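Local structure of putative isohexenylglutaconyl-CoA hydratase (Pseudomonas aeruginosa, 4ZU2) at residues Ile14-Arg19 with Leu201-Arg205; Leu39-Leu43 with Ser93-Ala98; Val52-Arg58 with Gln103-Leu108. The protein probably catalyses hydration of isohexenylglutaconyl-CoA, acting as a crotonase-family hydratase in bacterial growth on acyclic terpenoids such as citronellate. All blocks are in the same frame, centred on the assembly; numbering follows the deposited sequence.

Contact 1 (Ile14-Arg19 with Leu201-Arg205)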
ATOM      1  N   ILE A  14     -15.187  26.489  15.944  1.00 37.84           N
ATOM      2  CA  ILE A  14     -14.896  26.494  17.373  1.00 35.14           C
ATOM      3  C   ILE A  14     -13.386  26.589  17.632  1.00 36.43           C
ATOM      4  O   ILE A  14     -12.703  25.576  17.722  1.00 32.50           O
ATOM      5  CB  ILE A  14     -15.418  25.212  18.057  1.00 65.96           C
ATOM      6  CG1 ILE A  14     -14.965  23.943  17.292  1.00 95.01           C
ATOM      7  CG2 ILE A  14     -16.929  25.238  18.102  1.00 64.22           C
ATOM      8  CD1 ILE A  14     -14.521  22.739  18.182  1.00 53.16           C
ATOM      9  N   GLU A  15     -12.878  27.809  17.770  1.00 43.05           N
ATOM     10  CA  GLU A  15     -11.489  28.037  18.140  1.00 51.84           C
ATOM     11  C   GLU A  15     -10.582  27.728  16.960  1.00 51.76           C
ATOM     12  O   GLU A  15     -10.566  28.471  15.987  1.00 54.36           O
ATOM     13  CB  GLU A  15     -11.088  27.218  19.371  1.00 57.20           C
ATOM     14  CG  GLU A  15     -11.928  27.454  20.599  1.00 64.88           C
ATOM     15  CD  GLU A  15     -11.931  26.237  21.532  1.00 72.29           C
ATOM     16  OE1 GLU A  15     -12.149  25.105  21.024  1.00 76.31           O
ATOM     17  OE2 GLU A  15     -11.707  26.406  22.763  1.00 69.04           O
ATOM     18  N   GLY A  16      -9.820  26.648  17.045  1.00 49.33           N
ATOM     19  CA  GLY A  16      -8.982  26.236  15.938  1.00 42.98           C
ATOM     20  C   GLY A  16      -9.621  25.172  15.056  1.00 39.11           C
ATOM     21  O   GLY A  16      -8.994  24.764  14.082  1.00 43.40           O
ATOM     22  N   VAL A  17     -10.852  24.740  15.369  1.00 30.88           N
ATOM     23  CA  VAL A  17     -11.507  23.643  14.632  1.00 30.49           C
ATOM     24  C   VAL A  17     -12.663  24.165  13.792  1.00 33.01           C
ATOM     25  O   VAL A  17     -13.583  24.748  14.327  1.00 34.50           O
ATOM     26  CB  VAL A  17     -11.972  22.526  15.573  1.00 22.23           C
ATOM     27  CG1 VAL A  17     -12.622  21.425  14.797  1.00 27.28           C
ATOM     28  CG2 VAL A  17     -10.754  22.010  16.388  1.00 18.31           C
ATOM     29  N   LEU A  18     -12.569  24.034  12.473  1.00 32.39           N
ATOM     30  CA  LEU A  18     -13.679  24.430  11.582  1.00 30.19           C
ATOM     31  C   LEU A  18     -14.466  23.168  11.190  1.00 31.94           C
ATOM     32  O   LEU A  18     -13.962  22.313  10.465  1.00 33.57           O
ATOM     33  CB  LEU A  18     -13.181  25.189  10.356  1.00 30.58           C
ATOM     34  CG  LEU A  18     -14.191  25.490   9.220  1.00 26.79           C
ATOM     35  CD1 LEU A  18     -15.381  26.310   9.701  1.00 27.45           C
ATOM     36  CD2 LEU A  18     -13.501  26.228   8.101  1.00 22.77           C
ATOM     37  N   ARG A  19     -15.666  23.021  11.738  1.00 26.38           N
ATOM     38  CA  ARG A  19     -16.572  21.957  11.333  1.00 27.30           C
ATOM     39  C   ARG A  19     -17.357  22.368  10.093  1.00 21.19           C
ATOM     40  O   ARG A  19     -17.874  23.475  10.039  1.00 24.30           O
ATOM     41  CB  ARG A  19     -17.563  21.670  12.434  1.00 28.23           C
ATOM     42  CG  ARG A  19     -16.999  20.803  13.497  1.00 36.88           C
ATOM     43  CD  ARG A  19     -16.773  21.591  14.800  1.00 46.37           C
ATOM     44  NE  ARG A  19     -16.215  20.813  15.916  1.00 43.40           N
ATOM     45  CZ  ARG A  19     -16.650  19.623  16.333  1.00 41.60           C
ATOM     46  NH1 ARG A  19     -17.651  18.977  15.751  1.00 40.98           N
ATOM     47  NH2 ARG A  19     -16.071  19.048  17.354  1.00 44.49           N
ATOM     48  N   LEU A 201      -9.375  14.920  18.131  1.00 28.38           N
ATOM     49  CA  LEU A 201      -9.146  16.353  18.179  1.00 28.24           C
ATOM     50  C   LEU A 201      -8.263  16.758  19.344  1.00 29.39           C
ATOM     51  O   LEU A 201      -7.564  17.753  19.260  1.00 34.23           O
ATOM     52  CB  LEU A 201     -10.461  17.115  18.227  1.00 21.05           C
ATOM     53  CG  LEU A 201     -11.256  17.161  16.913  1.00 32.35           C
ATOM     54  CD1 LEU A 201     -12.597  17.888  17.132  1.00 30.79           C
ATOM     55  CD2 LEU A 201     -10.465  17.840  15.759  1.00 33.09           C
ATOM     56  N   GLU A 202      -8.270  16.000  20.425  1.00 26.66           N
ATOM     57  CA  GLU A 202      -7.428  16.389  21.535  1.00 32.43           C
ATOM     58  C   GLU A 202      -6.005  15.897  21.237  1.00 31.96           C
ATOM     59  O   GLU A 202      -5.052  16.554  21.587  1.00 31.36           O
ATOM     60  CB  GLU A 202      -7.976  15.903  22.874  1.00 36.80           C
ATOM     61  CG  GLU A 202      -7.507  16.790  24.006  1.00 49.51           C
ATOM     62  CD  GLU A 202      -8.227  18.116  24.086  1.00 55.65           C
ATOM     63  OE1 GLU A 202      -9.453  18.128  23.844  1.00 56.83           O
ATOM     64  OE2 GLU A 202      -7.550  19.143  24.365  1.00 56.92           O
ATOM     65  N   GLN A 203      -5.870  14.767  20.542  1.00 30.28           N
ATOM     66  CA  GLN A 203      -4.548  14.345  20.074  1.00 31.50           C
ATOM     67  C   GLN A 203      -3.917  15.375  19.160  1.00 34.52           C
ATOM     68  O   GLN A 203      -2.714  15.622  19.204  1.00 36.85           O
ATOM     69  CB  GLN A 203      -4.637  13.033  19.332  1.00 30.11           C
ATOM     70  CG  GLN A 203      -5.093  11.914  20.220  1.00 31.92           C
ATOM     71  CD  GLN A 203      -5.242  10.611  19.470  1.00 34.36           C
ATOM     72  OE1 GLN A 203      -5.996  10.509  18.509  1.00 34.32           O
ATOM     73  NE2 GLN A 203      -4.501   9.613  19.896  1.00 36.97           N
ATOM     74  N   LEU A 204      -4.754  15.974  18.325  1.00 33.52           N
ATOM     75  CA  LEU A 204      -4.306  16.927  17.333  1.00 28.35           C
ATOM     76  C   LEU A 204      -3.839  18.229  17.946  1.00 32.07           C
ATOM     77  O   LEU A 204      -2.989  18.927  17.370  1.00 29.59           O
ATOM     78  CB  LEU A 204      -5.473  17.179  16.359  1.00 23.37           C
ATOM     79  CG  LEU A 204      -5.433  18.261  15.283  1.00 19.83           C
ATOM     80  CD1 LEU A 204      -5.712  19.656  15.813  1.00 17.54           C
ATOM     81  CD2 LEU A 204      -4.167  18.209  14.489  1.00 19.63           C
ATOM     82  N   ARG A 205      -4.413  18.595  19.091  1.00 34.55           N
ATOM     83  CA  ARG A 205      -4.115  19.902  19.689  1.00 33.04           C
ATOM     84  C   ARG A 205      -2.726  19.918  20.364  1.00 29.79           C
ATOM     85  O   ARG A 205      -2.180  21.008  20.636  1.00 24.99           O
ATOM     86  CB  ARG A 205      -5.217  20.324  20.693  1.00 37.39           C
ATOM     87  CG  ARG A 205      -6.633  20.545  20.085  1.00 63.09           C
ATOM     88  CD  ARG A 205      -6.819  21.907  19.404  1.00 61.18           C
ATOM     89  NE  ARG A 205      -8.163  22.463  19.610  1.00 54.88           N
ATOM     90  CZ  ARG A 205      -8.547  23.710  19.287  1.00 45.11           C
ATOM     91  NH1 ARG A 205      -7.715  24.585  18.735  1.00 31.54           N
ATOM     92  NH2 ARG A 205      -9.790  24.094  19.523  1.00 50.75           N
TER
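E15 and R205 meet through a salt bridge, with OE1 of E15 3.0 Å from NH2 of R205. The oxygen sits at the edge of the guanidinium, near its plane, but the carboxylate is turned 85° against that plane, a geometry that excludes a flat two-oxygen, two-nitrogen grip. V17 approaches the same guanidinium over one face, its CG2 3.8 Å above the R205 plane and displaced toward the rim. The same methyl reaches CD2 of L201 at 4.2 Å, a light apolar touch, and the other methyl of L201, CD1, comes within 3.7 Å of NH2 of R19.

Two elements position this shell. Residues I14-V17 form a type II' turn, closed by mutual backbone bonds between I14 and V17, in the hairpin that joins strands 9-14 and 17-22; it presents E15 toward the helix. From segment 201-205, the R205 side chain bends at chi2 (-80°) and again at chi3 to bring its head to the turn. Farther out, V17 packs on V56 and L201 on A54, both from strand 54-59.

NH1 of R205 lies 3.4 Å from N of G16, but both are donors, so this approach gives no bond. Attraction to the turn therefore probably rests mainly on the single-point ion pair with solvent-exposed E15, while V17 supplies apolar backing to the guanidinium.

Contact 2 (Leu39-Leu43 with Ser93-Ala98)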
ATOM      1  N   LEU A  39     -17.152  24.321  -1.228  1.00 15.70           N
ATOM      2  CA  LEU A  39     -16.180  23.589  -0.439  1.00 20.96           C
ATOM      3  C   LEU A  39     -14.795  24.072  -0.790  1.00 22.01           C
ATOM      4  O   LEU A  39     -13.923  24.159   0.071  1.00 17.15           O
ATOM      5  CB  LEU A  39     -16.248  22.120  -0.730  1.00 18.88           C
ATOM      6  CG  LEU A  39     -17.387  21.395  -0.067  1.00 24.22           C
ATOM      7  CD1 LEU A  39     -17.624  20.063  -0.815  1.00 30.58           C
ATOM      8  CD2 LEU A  39     -17.151  21.150   1.390  1.00 20.55           C
ATOM      9  N   ARG A  40     -14.634  24.399  -2.072  1.00 23.38           N
ATOM     10  CA  ARG A  40     -13.360  24.832  -2.605  1.00 25.61           C
ATOM     11  C   ARG A  40     -13.052  26.208  -2.084  1.00 26.71           C
ATOM     12  O   ARG A  40     -11.887  26.533  -1.794  1.00 28.46           O
ATOM     13  CB  ARG A  40     -13.378  24.827  -4.146  1.00 24.10           C
ATOM     14  CG  ARG A  40     -13.367  23.440  -4.721  1.00 20.10           C
ATOM     15  CD  ARG A  40     -13.281  23.447  -6.226  1.00 15.25           C
ATOM     16  NE  ARG A  40     -11.951  23.847  -6.671  1.00 16.14           N
ATOM     17  CZ  ARG A  40     -11.677  24.269  -7.900  1.00 12.97           C
ATOM     18  NH1 ARG A  40     -12.634  24.351  -8.769  1.00  9.31           N
ATOM     19  NH2 ARG A  40     -10.459  24.641  -8.253  1.00 17.20           N
ATOM     20  N   ALA A  41     -14.100  27.017  -1.971  1.00 23.89           N
ATOM     21  CA  ALA A  41     -13.961  28.395  -1.488  1.00 18.20           C
ATOM     22  C   ALA A  41     -13.573  28.432  -0.035  1.00 17.92           C
ATOM     23  O   ALA A  41     -12.751  29.247   0.362  1.00 26.86           O
ATOM     24  CB  ALA A  41     -15.277  29.186  -1.692  1.00 20.59           C
ATOM     25  N   VAL A  42     -14.202  27.574   0.766  1.00 21.30           N
ATOM     26  CA  VAL A  42     -13.881  27.434   2.174  1.00 24.08           C
ATOM     27  C   VAL A  42     -12.447  26.918   2.381  1.00 25.59           C
ATOM     28  O   VAL A  42     -11.724  27.420   3.232  1.00 23.46           O
ATOM     29  CB  VAL A  42     -14.893  26.497   2.895  1.00 29.01           C
ATOM     30  CG1 VAL A  42     -14.388  26.106   4.271  1.00 25.79           C
ATOM     31  CG2 VAL A  42     -16.259  27.157   3.027  1.00 26.30           C
ATOM     32  N   LEU A  43     -12.026  25.932   1.594  1.00 29.32           N
ATOM     33  CA  LEU A  43     -10.694  25.369   1.762  1.00 23.87           C
ATOM     34  C   LEU A  43      -9.635  26.420   1.440  1.00 24.92           C
ATOM     35  O   LEU A  43      -8.587  26.452   2.086  1.00 21.51           O
ATOM     36  CB  LEU A  43     -10.515  24.095   0.919  1.00 25.22           C
ATOM     37  CG  LEU A  43     -11.312  22.859   1.409  1.00 25.36           C
ATOM     38  CD1 LEU A  43     -11.302  21.707   0.398  1.00 23.86           C
ATOM     39  CD2 LEU A  43     -10.825  22.362   2.718  1.00 25.07           C
ATOM     40  N   SER A  93     -10.346  18.872  -8.752  1.00 10.58           N
ATOM     41  CA  SER A  93      -9.639  19.942  -8.062  1.00 13.34           C
ATOM     42  C   SER A  93     -10.061  20.008  -6.605  1.00 15.48           C
ATOM     43  O   SER A  93      -9.226  20.281  -5.757  1.00 11.26           O
ATOM     44  CB  SER A  93      -9.862  21.290  -8.726  1.00 11.01           C
ATOM     45  OG  SER A  93      -9.449  21.260 -10.062  1.00 14.74           O
ATOM     46  N   LEU A  94     -11.331  19.744  -6.292  1.00 12.86           N
ATOM     47  CA  LEU A  94     -11.736  19.720  -4.871  1.00 11.14           C
ATOM     48  C   LEU A  94     -10.949  18.653  -4.108  1.00 13.81           C
ATOM     49  O   LEU A  94     -10.521  18.896  -3.018  1.00 19.09           O
ATOM     50  CB  LEU A  94     -13.235  19.486  -4.692  1.00 15.07           C
ATOM     51  CG  LEU A  94     -13.711  18.990  -3.321  1.00 16.77           C
ATOM     52  CD1 LEU A  94     -13.297  19.896  -2.203  1.00 19.38           C
ATOM     53  CD2 LEU A  94     -15.231  18.900  -3.315  1.00 21.85           C
ATOM     54  N   LEU A  95     -10.773  17.467  -4.698  1.00 17.15           N
ATOM     55  CA  LEU A  95     -10.139  16.356  -4.008  1.00 16.73           C
ATOM     56  C   LEU A  95      -8.668  16.667  -3.822  1.00 16.54           C
ATOM     57  O   LEU A  95      -8.069  16.326  -2.801  1.00 11.83           O
ATOM     58  CB  LEU A  95     -10.319  15.018  -4.766  1.00 15.85           C
ATOM     59  CG  LEU A  95     -11.728  14.445  -5.002  1.00 21.08           C
ATOM     60  CD1 LEU A  95     -11.697  13.166  -5.908  1.00 19.05           C
ATOM     61  CD2 LEU A  95     -12.475  14.167  -3.698  1.00 20.24           C
ATOM     62  N   GLU A  96      -8.103  17.369  -4.793  1.00 15.44           N
ATOM     63  CA  GLU A  96      -6.691  17.705  -4.739  1.00 18.75           C
ATOM     64  C   GLU A  96      -6.429  18.656  -3.597  1.00 20.41           C
ATOM     65  O   GLU A  96      -5.448  18.489  -2.860  1.00 17.23           O
ATOM     66  CB  GLU A  96      -6.210  18.377  -6.029  1.00 15.31           C
ATOM     67  CG  GLU A  96      -6.028  17.443  -7.170  1.00 18.65           C
ATOM     68  CD  GLU A  96      -5.389  18.123  -8.396  1.00 19.94           C
ATOM     69  OE1 GLU A  96      -4.163  17.896  -8.595  1.00 10.93           O
ATOM     70  OE2 GLU A  96      -6.123  18.849  -9.150  1.00 16.48           O
ATOM     71  N   GLU A  97      -7.292  19.663  -3.488  1.00 17.50           N
ATOM     72  CA  GLU A  97      -7.134  20.738  -2.517  1.00 13.68           C
ATOM     73  C   GLU A  97      -7.588  20.346  -1.102  1.00 22.36           C
ATOM     74  O   GLU A  97      -7.166  20.960  -0.113  1.00 18.39           O
ATOM     75  CB  GLU A  97      -7.839  21.996  -2.998  1.00 12.03           C
ATOM     76  CG  GLU A  97      -7.391  22.525  -4.397  1.00 25.63           C
ATOM     77  CD  GLU A  97      -8.516  23.284  -5.185  1.00 24.01           C
ATOM     78  OE1 GLU A  97      -9.594  23.542  -4.640  1.00 27.17           O
ATOM     79  OE2 GLU A  97      -8.313  23.642  -6.352  1.00 24.23           O
ATOM     80  N   ALA A  98      -8.430  19.324  -1.001  1.00 19.83           N
ATOM     81  CA  ALA A  98      -8.789  18.824   0.305  1.00 22.72           C
ATOM     82  C   ALA A  98      -7.623  17.936   0.805  1.00 22.12           C
ATOM     83  O   ALA A  98      -7.107  18.142   1.904  1.00 21.02           O
ATOM     84  CB  ALA A  98     -10.093  18.052   0.245  1.00 19.88           C
TER
HETATM   85  O   HOH W   1      -9.715  25.227  -2.580  1.00 17.83           O
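R40 and E97 form the charged part of this helix pair. The guanidinium grips the carboxylate side-on: NE of R40 donates to OE1 of E97 at 3.1 Å, almost straight at 176°, and NH2 of R40 donates to OE2 of E97 at 3.0 Å. OE2 is met on its syn lone pair, whereas the donor to OE1 stands 24° out of the carboxylate plane; the two flat groups are inclined by 33°, so the fork is slightly twisted. A bend at chi3 of R40 turns the guanidinium onto this acid, and CB of S93 lies 3.4 Å above one of its faces.

A water adds a second link. It donates to OE1 of E97 and to the backbone O of R40, each at 2.7 Å, so OE1 receives two donors and the carboxylate is tied to the neighbouring helix at side chain and main chain alike.

The apolar contacts centre on L94. Its two methyls are shared: CD2 of L94 meets CD1 of L39 at 3.7 Å, and CD1 of L94 meets CD1 of L43, also at 3.7 Å. L43 reaches on to A98, while L39 continues into I20 and L22 of the sheet.

The axes of the short segments come within 10.0 Å and run in the same general direction. This fits their topology: helix 33-47 lies in the beta-alpha-beta crossover from strand 17-22 to 54-59, and helix 81-99 in the next, from 54-59 to 104-109, a winding of strands and helices that belongs to the spiral core of the crotonase fold.

Contact 3 (Val52-Arg58 with Gln103-Leu108)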
ATOM      1  N   VAL A  52      -6.552  27.971  12.010  1.00 31.59           N
ATOM      2  CA  VAL A  52      -7.448  26.841  11.692  1.00 23.61           C
ATOM      3  C   VAL A  52      -6.627  25.557  11.553  1.00 23.58           C
ATOM      4  O   VAL A  52      -5.919  25.379  10.573  1.00 21.80           O
ATOM      5  CB  VAL A  52      -8.227  27.125  10.394  1.00 31.63           C
ATOM      6  CG1 VAL A  52      -9.231  26.016  10.117  1.00 32.13           C
ATOM      7  CG2 VAL A  52      -8.948  28.474  10.478  1.00 29.14           C
ATOM      8  N   ARG A  53      -6.700  24.684  12.553  1.00 24.98           N
ATOM      9  CA  ARG A  53      -5.742  23.577  12.728  1.00 22.15           C
ATOM     10  C   ARG A  53      -6.395  22.252  12.346  1.00 25.75           C
ATOM     11  O   ARG A  53      -5.707  21.262  12.107  1.00 20.67           O
ATOM     12  CB  ARG A  53      -5.323  23.474  14.201  1.00 27.89           C
ATOM     13  CG  ARG A  53      -4.661  24.712  14.792  1.00 33.59           C
ATOM     14  CD  ARG A  53      -4.561  24.630  16.324  1.00 36.33           C
ATOM     15  NE  ARG A  53      -3.693  23.542  16.784  1.00 33.88           N
ATOM     16  CZ  ARG A  53      -3.456  23.241  18.064  1.00 38.77           C
ATOM     17  NH1 ARG A  53      -4.025  23.921  19.073  1.00 39.05           N
ATOM     18  NH2 ARG A  53      -2.646  22.237  18.347  1.00 38.27           N
ATOM     19  N   ALA A  54      -7.733  22.222  12.340  1.00 28.13           N
ATOM     20  CA  ALA A  54      -8.457  21.024  11.939  1.00 24.96           C
ATOM     21  C   ALA A  54      -9.780  21.329  11.194  1.00 23.21           C
ATOM     22  O   ALA A  54     -10.392  22.382  11.360  1.00 15.36           O
ATOM     23  CB  ALA A  54      -8.692  20.122  13.117  1.00 24.68           C
ATOM     24  N   LEU A  55     -10.161  20.405  10.322  1.00 19.02           N
ATOM     25  CA  LEU A  55     -11.423  20.471   9.632  1.00 24.52           C
ATOM     26  C   LEU A  55     -12.134  19.167   9.910  1.00 23.82           C
ATOM     27  O   LEU A  55     -11.517  18.092   9.880  1.00 29.28           O
ATOM     28  CB  LEU A  55     -11.253  20.663   8.129  1.00 18.89           C
ATOM     29  CG  LEU A  55     -10.336  21.839   7.746  1.00 24.05           C
ATOM     30  CD1 LEU A  55      -9.934  21.763   6.263  1.00 19.09           C
ATOM     31  CD2 LEU A  55     -10.971  23.181   8.083  1.00 25.72           C
ATOM     32  N   VAL A  56     -13.422  19.289  10.235  1.00 18.58           N
ATOM     33  CA  VAL A  56     -14.296  18.135  10.385  1.00 23.64           C
ATOM     34  C   VAL A  56     -15.382  18.238   9.323  1.00 22.46           C
ATOM     35  O   VAL A  56     -15.966  19.276   9.086  1.00 25.69           O
ATOM     36  CB  VAL A  56     -14.867  18.023  11.802  1.00 29.40           C
ATOM     37  CG1 VAL A  56     -15.454  16.643  11.999  1.00 29.75           C
ATOM     38  CG2 VAL A  56     -13.768  18.272  12.834  1.00 25.54           C
ATOM     39  N   LEU A  57     -15.557  17.143   8.629  1.00 20.05           N
ATOM     40  CA  LEU A  57     -16.302  17.104   7.439  1.00 22.29           C
ATOM     41  C   LEU A  57     -17.384  16.111   7.735  1.00 27.39           C
ATOM     42  O   LEU A  57     -17.105  14.977   8.120  1.00 25.49           O
ATOM     43  CB  LEU A  57     -15.420  16.629   6.292  1.00 25.12           C
ATOM     44  CG  LEU A  57     -16.103  16.659   4.932  1.00 30.25           C
ATOM     45  CD1 LEU A  57     -16.735  17.995   4.650  1.00 29.09           C
ATOM     46  CD2 LEU A  57     -15.093  16.294   3.836  1.00 31.34           C
ATOM     47  N   ARG A  58     -18.624  16.565   7.597  1.00 29.60           N
ATOM     48  CA  ARG A  58     -19.753  15.782   8.063  1.00 34.85           C
ATOM     49  C   ARG A  58     -21.001  16.041   7.218  1.00 27.23           C
ATOM     50  O   ARG A  58     -21.087  17.022   6.492  1.00 33.27           O
ATOM     51  CB  ARG A  58     -20.029  16.084   9.546  1.00 40.92           C
ATOM     52  CG  ARG A  58     -20.526  14.872  10.327  1.00 42.78           C
ATOM     53  CD  ARG A  58     -20.854  15.176  11.789  1.00 50.27           C
ATOM     54  NE  ARG A  58     -21.308  16.551  12.015  1.00 58.83           N
ATOM     55  CZ  ARG A  58     -20.776  17.400  12.900  1.00 64.53           C
ATOM     56  NH1 ARG A  58     -19.748  17.050  13.691  1.00 56.68           N
ATOM     57  NH2 ARG A  58     -21.295  18.623  13.000  1.00 68.30           N
ATOM     58  N   GLN A 103      -4.309  21.881   7.166  1.00 19.97           N
ATOM     59  CA  GLN A 103      -5.068  21.357   8.301  1.00 23.43           C
ATOM     60  C   GLN A 103      -5.150  19.848   8.336  1.00 21.74           C
ATOM     61  O   GLN A 103      -5.123  19.191   7.282  1.00 21.81           O
ATOM     62  CB  GLN A 103      -6.546  21.822   8.176  1.00 20.56           C
ATOM     63  CG  GLN A 103      -6.810  23.303   8.383  1.00 20.61           C
ATOM     64  CD  GLN A 103      -6.525  24.148   7.175  1.00 25.61           C
ATOM     65  OE1 GLN A 103      -6.571  23.676   6.033  1.00 20.54           O
ATOM     66  NE2 GLN A 103      -6.230  25.427   7.422  1.00 30.56           N
ATOM     67  N   LEU A 104      -5.343  19.316   9.546  1.00 23.01           N
ATOM     68  CA  LEU A 104      -5.879  17.963   9.727  1.00 22.18           C
ATOM     69  C   LEU A 104      -7.373  17.945   9.266  1.00 22.16           C
ATOM     70  O   LEU A 104      -8.165  18.787   9.670  1.00 16.57           O
ATOM     71  CB  LEU A 104      -5.785  17.536  11.191  1.00 20.79           C
ATOM     72  CG  LEU A 104      -6.030  16.060  11.497  1.00 17.07           C
ATOM     73  CD1 LEU A 104      -4.806  15.210  11.224  1.00 12.51           C
ATOM     74  CD2 LEU A 104      -6.502  15.840  12.962  1.00 18.48           C
ATOM     75  N   LEU A 105      -7.722  16.992   8.404  1.00 17.67           N
ATOM     76  CA  LEU A 105      -9.055  16.872   7.857  1.00 19.66           C
ATOM     77  C   LEU A 105      -9.608  15.589   8.418  1.00 20.35           C
ATOM     78  O   LEU A 105      -9.079  14.508   8.140  1.00 19.60           O
ATOM     79  CB  LEU A 105      -9.023  16.805   6.339  1.00 21.37           C
ATOM     80  CG  LEU A 105     -10.374  16.513   5.656  1.00 28.33           C
ATOM     81  CD1 LEU A 105     -11.471  17.559   5.978  1.00 24.27           C
ATOM     82  CD2 LEU A 105     -10.220  16.428   4.154  1.00 25.99           C
ATOM     83  N   VAL A 106     -10.636  15.712   9.243  1.00 24.05           N
ATOM     84  CA  VAL A 106     -11.275  14.539   9.828  1.00 26.35           C
ATOM     85  C   VAL A 106     -12.619  14.317   9.140  1.00 22.26           C
ATOM     86  O   VAL A 106     -13.418  15.238   9.064  1.00 19.59           O
ATOM     87  CB  VAL A 106     -11.491  14.701  11.357  1.00 22.71           C
ATOM     88  CG1 VAL A 106     -12.034  13.394  11.977  1.00 18.45           C
ATOM     89  CG2 VAL A 106     -10.202  15.135  12.013  1.00 27.07           C
ATOM     90  N   ALA A 107     -12.858  13.109   8.629  1.00 23.19           N
ATOM     91  CA  ALA A 107     -14.173  12.795   8.100  1.00 27.88           C
ATOM     92  C   ALA A 107     -14.978  11.915   9.055  1.00 24.93           C
ATOM     93  O   ALA A 107     -14.548  10.854   9.423  1.00 22.75           O
ATOM     94  CB  ALA A 107     -14.101  12.163   6.706  1.00 24.11           C
ATOM     95  N   LEU A 108     -16.174  12.378   9.410  1.00 26.41           N
ATOM     96  CA  LEU A 108     -17.128  11.588  10.167  1.00 22.63           C
ATOM     97  C   LEU A 108     -18.209  11.075   9.210  1.00 21.88           C
ATOM     98  O   LEU A 108     -19.105  11.823   8.779  1.00 19.84           O
ATOM     99  CB  LEU A 108     -17.696  12.453  11.305  1.00 32.53           C
ATOM    100  CG  LEU A 108     -18.265  11.749  12.548  1.00 38.80           C
ATOM    101  CD1 LEU A 108     -17.285  10.740  13.085  1.00 45.67           C
ATOM    102  CD2 LEU A 108     -18.567  12.747  13.616  1.00 36.31           C
TER
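L55 and V106 form the tight centre of this strand pair. V106 N donates to L55 O at 2.6 Å and 178°, and L55 N donates to L104 O at 2.7 Å, so the amide and carbonyl of L55 are both spent on the neighbouring strand, straddling its bridge with L105. L57 repeats the pattern two residues on, between V106 O and L108 N. Side chains are closely fitted here on the face bearing L55, L57, L105 and A107: CD1 of L105, with CG anti to the backbone N (chi1 173°), reaches over to CB of L55 at 3.8 Å and then toward CB of L57. L55 itself leans the other way, setting its CG 3.8 Å from CB of Q103.

The strands run in register and parallel in the middle of the six-stranded crotonase sheet, where the axes of 54-58 and 104-108 approach to 4.6 Å. The alternate residues A54 and V56 turn their backbone bonds to strand 17-22 instead, so 54-58 is hydrogen-bonded along both edges.

Fit is less close on the face bearing A54, V56, L104 and V106, where CB of A54 and CB of L104 are 4.3 Å apart; helix 190-205 covers L104 and V106 there. Geometry also relaxes at the start, where V52 and R53 are partly exposed. L104 N comes to R53 O from above the carbonyl plane, and NE2 of Q103 reaches V52 O at 3.2 Å while also bonding to V46 O; the guanidinium of R53 bonds instead to the carbonyl of R205. At the other end R58, also partly exposed, runs alongside L108, CD of R58 lying 3.8 Å from CD2 of L108, and makes a long, weak ion pair to E12.

How the contacts relate
From the N terminus, the chain turns at 14-17 and enters strand 17-22, passes through helix 33-47 and returns in strand 54-59. Helix 81-99 then closes contact 2 against 39-43, and strand 104-109 closes contact 3 soon afterwards. Since 52-58 lies between the two segments of contact 2, these loops cross. Contact 1 closes last, at 201-205, and encloses both. The helix pair rests on the sheet through CD2 of L43, 3.7 Å from CD1 of L55. On the other sheet face helix 190-205 is joined to contact 3 by L204, whose CG lies 3.5 Å from CD2 of L104. L18 of contact 1 packs against V42 of contact 2.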